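Local structure of microcin B17-processing protein McbD (Escherichia coli str. K-12 substr. MG1655, 6GRH) at residues 111-122 with 335-344. The protein is needed to convert the inactive microcin B17 precursor peptide McbA into the active antibiotic, and belongs to the YcaO family. The protein carries 1 engineered substitution. Sequence-based numbering, arbitrary orientation.
Sequences VRAFNLFSLEQQ and SDNIFVYYAR. With EDO (1,2-ethanediol), chain N.
Phe114 and Val340 form a hydrogen-bonded antiparallel pair: Phe114 N donates to Val340 O (3.0 Å) and Val340 N to Phe114 O (2.8 Å). Leu116 N continues the pairing with a nearly straight bond to Ile338 O, 172° at the hydrogen.

At the end of the strand, Asn115 uses both ends of its amide. With CG anti to the backbone N (chi1 -180°), ND2 reaches across to Asp336 O at 2.8 Å, while OD1 accepts from Phe117 N and Ser118 N, which come from opposite faces of the amide plane. The bond from Phe117 N closes an Asx turn, and that from Ser118 N extends it to an Asx motif, so one side chain fixes the 116-118 bend and ties it to the loop before strand 339-347.

Toward Arg112 the strands diverge: its CA lies 6.7 Å from Tyr342 CA, against 5.3 Å between Phe114 CA and Val340 CA. Here the Arg112 side chain makes the link, NH1 donating to Tyr342 O at 2.9 Å, in the plane of both groups and on a carbonyl lone pair. NH1 also donates to a water bound by Tyr341 OH, which has His63 as a further partner. Arg112 CD lies over one face of the Tyr342 ring, 3.7 Å from its centroid, in a CH-pi contact. By contrast, Arg112 O is buried without a hydrogen-bond partner. Val340 CB covers a face of the Phe114 ring, and NE2 of Gln122 lies over one face of the Phe339 ring, toward its rim.

Tyr342 OH and Arg344 NE are satisfied by Ser35 and Thr31 of the neighbouring McbB chain, which also packs on Phe114. A second water joins Tyr342 OH to Gln121 OE1, and Arg344 NH2 donates to O2 of an ethanediol, probably a crystallisation additive. Within McbD, the contact joins sequence-distant strands 108-115 and 339-347 of an antiparallel sheet; 108-115 is also hairpin-paired to 121-125, and 339-347 pairs with 350-358. Helix 327-334 packs against Leu116, Phe117 and Ile338, and helix 82-95 touches Phe339.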
# COMPACT_ATOMS: atom_id res chain seq x y z
N VAL E 111 -11.16 -29.36 -44.80
CA VAL E 111 -10.23 -28.50 -44.08
C VAL E 111 -8.84 -28.68 -44.65
O VAL E 111 -8.51 -29.74 -45.20
CB VAL E 111 -10.17 -28.77 -42.56
CG1 VAL E 111 -11.48 -28.38 -41.91
CG2 VAL E 111 -9.83 -30.22 -42.25
N ARG E 112 -8.03 -27.64 -44.46
CA ARG E 112 -6.68 -27.58 -44.99
C ARG E 112 -5.78 -28.59 -44.26
O ARG E 112 -5.99 -28.88 -43.07
CB ARG E 112 -6.13 -26.14 -44.88
CG ARG E 112 -5.76 -25.71 -43.46
CD ARG E 112 -5.43 -24.24 -43.35
NE ARG E 112 -6.61 -23.39 -43.39
CZ ARG E 112 -7.47 -23.21 -42.39
NH1 ARG E 112 -7.35 -23.86 -41.22
NH2 ARG E 112 -8.50 -22.40 -42.56
N ALA E 113 -4.82 -29.16 -44.97
CA ALA E 113 -3.83 -30.04 -44.36
C ALA E 113 -2.59 -30.13 -45.22
O ALA E 113 -2.60 -29.74 -46.40
CB ALA E 113 -4.42 -31.42 -44.13
N PHE E 114 -1.51 -30.64 -44.66
CA PHE E 114 -0.38 -31.07 -45.48
C PHE E 114 0.11 -32.44 -45.05
O PHE E 114 -0.07 -32.83 -43.90
CB PHE E 114 0.75 -30.03 -45.46
CG PHE E 114 1.32 -29.72 -44.09
CD1 PHE E 114 2.37 -30.50 -43.56
CD2 PHE E 114 0.87 -28.63 -43.37
CE1 PHE E 114 2.91 -30.19 -42.32
CE2 PHE E 114 1.41 -28.34 -42.12
CZ PHE E 114 2.45 -29.11 -41.61
N ASN E 115 0.70 -33.16 -46.00
CA ASN E 115 1.27 -34.48 -45.72
C ASN E 115 2.49 -34.30 -44.81
O ASN E 115 3.39 -33.51 -45.10
CB ASN E 115 1.63 -35.19 -47.04
CG ASN E 115 2.24 -36.58 -46.83
OD1 ASN E 115 3.41 -36.72 -46.45
ND2 ASN E 115 1.45 -37.61 -47.10
N LEU E 116 2.51 -35.04 -43.70
CA LEU E 116 3.56 -34.92 -42.69
C LEU E 116 4.99 -35.09 -43.24
O LEU E 116 5.93 -34.45 -42.75
CB LEU E 116 3.32 -35.96 -41.58
CG LEU E 116 4.30 -36.02 -40.40
CD1 LEU E 116 4.27 -34.73 -39.62
CD2 LEU E 116 3.97 -37.19 -39.47
N PHE E 117 5.15 -35.92 -44.26
CA PHE E 117 6.47 -36.27 -44.79
C PHE E 117 6.87 -35.45 -46.02
O PHE E 117 8.01 -34.99 -46.11
CB PHE E 117 6.51 -37.75 -45.12
CG PHE E 117 5.96 -38.62 -44.02
CD1 PHE E 117 6.63 -38.72 -42.82
CD2 PHE E 117 4.77 -39.31 -44.20
CE1 PHE E 117 6.12 -39.52 -41.80
CE2 PHE E 117 4.25 -40.10 -43.19
CZ PHE E 117 4.94 -40.22 -41.98
N SER E 118 5.96 -35.27 -46.97
CA SER E 118 6.27 -34.56 -48.23
C SER E 118 5.97 -33.06 -48.18
O SER E 118 6.40 -32.32 -49.07
CB SER E 118 5.48 -35.18 -49.39
OG SER E 118 4.11 -34.83 -49.30
N LEU E 119 5.22 -32.62 -47.16
CA LEU E 119 4.66 -31.27 -47.07
C LEU E 119 3.70 -30.90 -48.22
O LEU E 119 3.37 -29.73 -48.39
CB LEU E 119 5.75 -30.19 -46.90
CG LEU E 119 6.77 -30.48 -45.79
CD1 LEU E 119 7.72 -29.30 -45.65
CD2 LEU E 119 6.07 -30.78 -44.46
N GLU E 120 3.22 -31.91 -48.95
CA GLU E 120 2.28 -31.68 -50.04
C GLU E 120 0.94 -31.19 -49.46
O GLU E 120 0.34 -31.84 -48.60
CB GLU E 120 2.08 -32.96 -50.88
CG GLU E 120 0.92 -32.88 -51.87
CD GLU E 120 0.86 -34.04 -52.86
OE1 GLU E 120 1.49 -35.09 -52.64
OE2 GLU E 120 0.15 -33.89 -53.87
N GLN E 121 0.50 -30.04 -49.94
CA GLN E 121 -0.73 -29.44 -49.48
C GLN E 121 -1.93 -30.17 -50.06
O GLN E 121 -1.92 -30.59 -51.20
CB GLN E 121 -0.78 -27.98 -49.89
CG GLN E 121 0.33 -27.15 -49.25
CD GLN E 121 0.12 -25.68 -49.50
OE1 GLN E 121 -0.82 -25.10 -48.97
NE2 GLN E 121 0.98 -25.07 -50.31
N GLN E 122 -2.96 -30.31 -49.23
CA GLN E 122 -4.20 -30.94 -49.66
C GLN E 122 -5.33 -30.55 -48.70
O GLN E 122 -5.20 -29.61 -47.92
CB GLN E 122 -4.01 -32.46 -49.72
CG GLN E 122 -3.69 -33.11 -48.40
CD GLN E 122 -3.87 -34.61 -48.45
OE1 GLN E 122 -3.05 -35.31 -49.04
NE2 GLN E 122 -4.95 -35.11 -47.85
N SER E 335 3.21 -46.02 -42.96
CA SER E 335 2.29 -45.39 -43.93
C SER E 335 2.71 -43.99 -44.34
O SER E 335 3.04 -43.19 -43.48
CB SER E 335 0.89 -45.29 -43.32
OG SER E 335 -0.00 -44.60 -44.19
N ASP E 336 2.62 -43.69 -45.64
CA ASP E 336 2.82 -42.33 -46.15
C ASP E 336 1.62 -41.41 -45.89
O ASP E 336 1.74 -40.20 -46.07
CB ASP E 336 3.11 -42.35 -47.67
CG ASP E 336 4.39 -43.11 -48.03
OD1 ASP E 336 5.27 -43.24 -47.16
OD2 ASP E 336 4.54 -43.59 -49.19
N ASN E 337 0.48 -41.98 -45.49
CA ASN E 337 -0.79 -41.27 -45.35
C ASN E 337 -1.00 -40.74 -43.93
O ASN E 337 -1.89 -41.20 -43.21
CB ASN E 337 -1.95 -42.19 -45.75
CG ASN E 337 -1.91 -42.57 -47.21
OD1 ASN E 337 -1.67 -41.71 -48.06
ND2 ASN E 337 -2.14 -43.85 -47.50
N ILE E 338 -0.16 -39.79 -43.55
CA ILE E 338 -0.27 -39.09 -42.27
C ILE E 338 -0.28 -37.61 -42.60
O ILE E 338 0.61 -37.11 -43.31
CB ILE E 338 0.87 -39.42 -41.29
CG1 ILE E 338 1.03 -40.93 -41.12
CG2 ILE E 338 0.61 -38.78 -39.93
CD1 ILE E 338 2.09 -41.35 -40.12
N PHE E 339 -1.28 -36.91 -42.08
CA PHE E 339 -1.59 -35.55 -42.46
C PHE E 339 -1.63 -34.66 -41.24
O PHE E 339 -1.94 -35.12 -40.14
CB PHE E 339 -2.94 -35.51 -43.21
CG PHE E 339 -2.98 -36.46 -44.34
CD1 PHE E 339 -2.29 -36.17 -45.51
CD2 PHE E 339 -3.60 -37.70 -44.20
CE1 PHE E 339 -2.24 -37.09 -46.54
CE2 PHE E 339 -3.58 -38.61 -45.23
CZ PHE E 339 -2.90 -38.30 -46.41
N VAL E 340 -1.32 -33.39 -41.46
CA VAL E 340 -1.37 -32.40 -40.42
C VAL E 340 -2.45 -31.40 -40.81
O VAL E 340 -2.26 -30.61 -41.74
CB VAL E 340 -0.02 -31.68 -40.30
CG1 VAL E 340 -0.07 -30.69 -39.16
CG2 VAL E 340 1.13 -32.67 -40.13
N TYR E 341 -3.57 -31.42 -40.09
CA TYR E 341 -4.50 -30.31 -40.11
C TYR E 341 -3.84 -29.17 -39.38
O TYR E 341 -3.21 -29.38 -38.33
CB TYR E 341 -5.81 -30.63 -39.41
CG TYR E 341 -6.59 -29.41 -39.03
CD1 TYR E 341 -7.34 -28.72 -39.97
CD2 TYR E 341 -6.57 -28.93 -37.73
CE1 TYR E 341 -8.06 -27.60 -39.63
CE2 TYR E 341 -7.26 -27.77 -37.37
CZ TYR E 341 -8.01 -27.11 -38.32
OH TYR E 341 -8.70 -25.97 -37.96
N TYR E 342 -4.03 -27.96 -39.89
CA TYR E 342 -3.46 -26.78 -39.22
C TYR E 342 -4.35 -25.58 -39.37
O TYR E 342 -5.12 -25.47 -40.34
CB TYR E 342 -2.03 -26.50 -39.74
CG TYR E 342 -2.01 -25.99 -41.15
CD1 TYR E 342 -2.02 -26.86 -42.22
CD2 TYR E 342 -2.02 -24.62 -41.41
CE1 TYR E 342 -2.05 -26.39 -43.52
CE2 TYR E 342 -2.04 -24.14 -42.70
CZ TYR E 342 -2.08 -25.01 -43.75
OH TYR E 342 -2.10 -24.51 -45.04
N ALA E 343 -4.29 -24.72 -38.36
CA ALA E 343 -4.93 -23.41 -38.37
C ALA E 343 -4.01 -22.47 -37.57
O ALA E 343 -3.19 -22.93 -36.74
CB ALA E 343 -6.30 -23.46 -37.75
N ARG E 344 -4.09 -21.19 -37.87
CA ARG E 344 -3.31 -20.20 -37.17
C ARG E 344 -4.02 -18.86 -37.07
O ARG E 344 -4.86 -18.51 -37.92
CB ARG E 344 -1.91 -20.07 -37.74
CG ARG E 344 -1.78 -19.33 -39.06
CD ARG E 344 -2.66 -19.91 -40.13
NE ARG E 344 -2.24 -19.53 -41.48
CZ ARG E 344 -2.87 -19.90 -42.59
NH1 ARG E 344 -3.99 -20.62 -42.53
NH2 ARG E 344 -2.39 -19.53 -43.79
C1 EDO N . -5.73 -20.77 -45.75
O1 EDO N . -5.49 -19.39 -45.46
C2 EDO N . -4.44 -21.55 -46.02
O2 EDO N . -3.33 -20.68 -46.26
O HOH W 1 -9.79 -24.24 -39.76
O HOH W 2 -2.25 -26.42 -47.05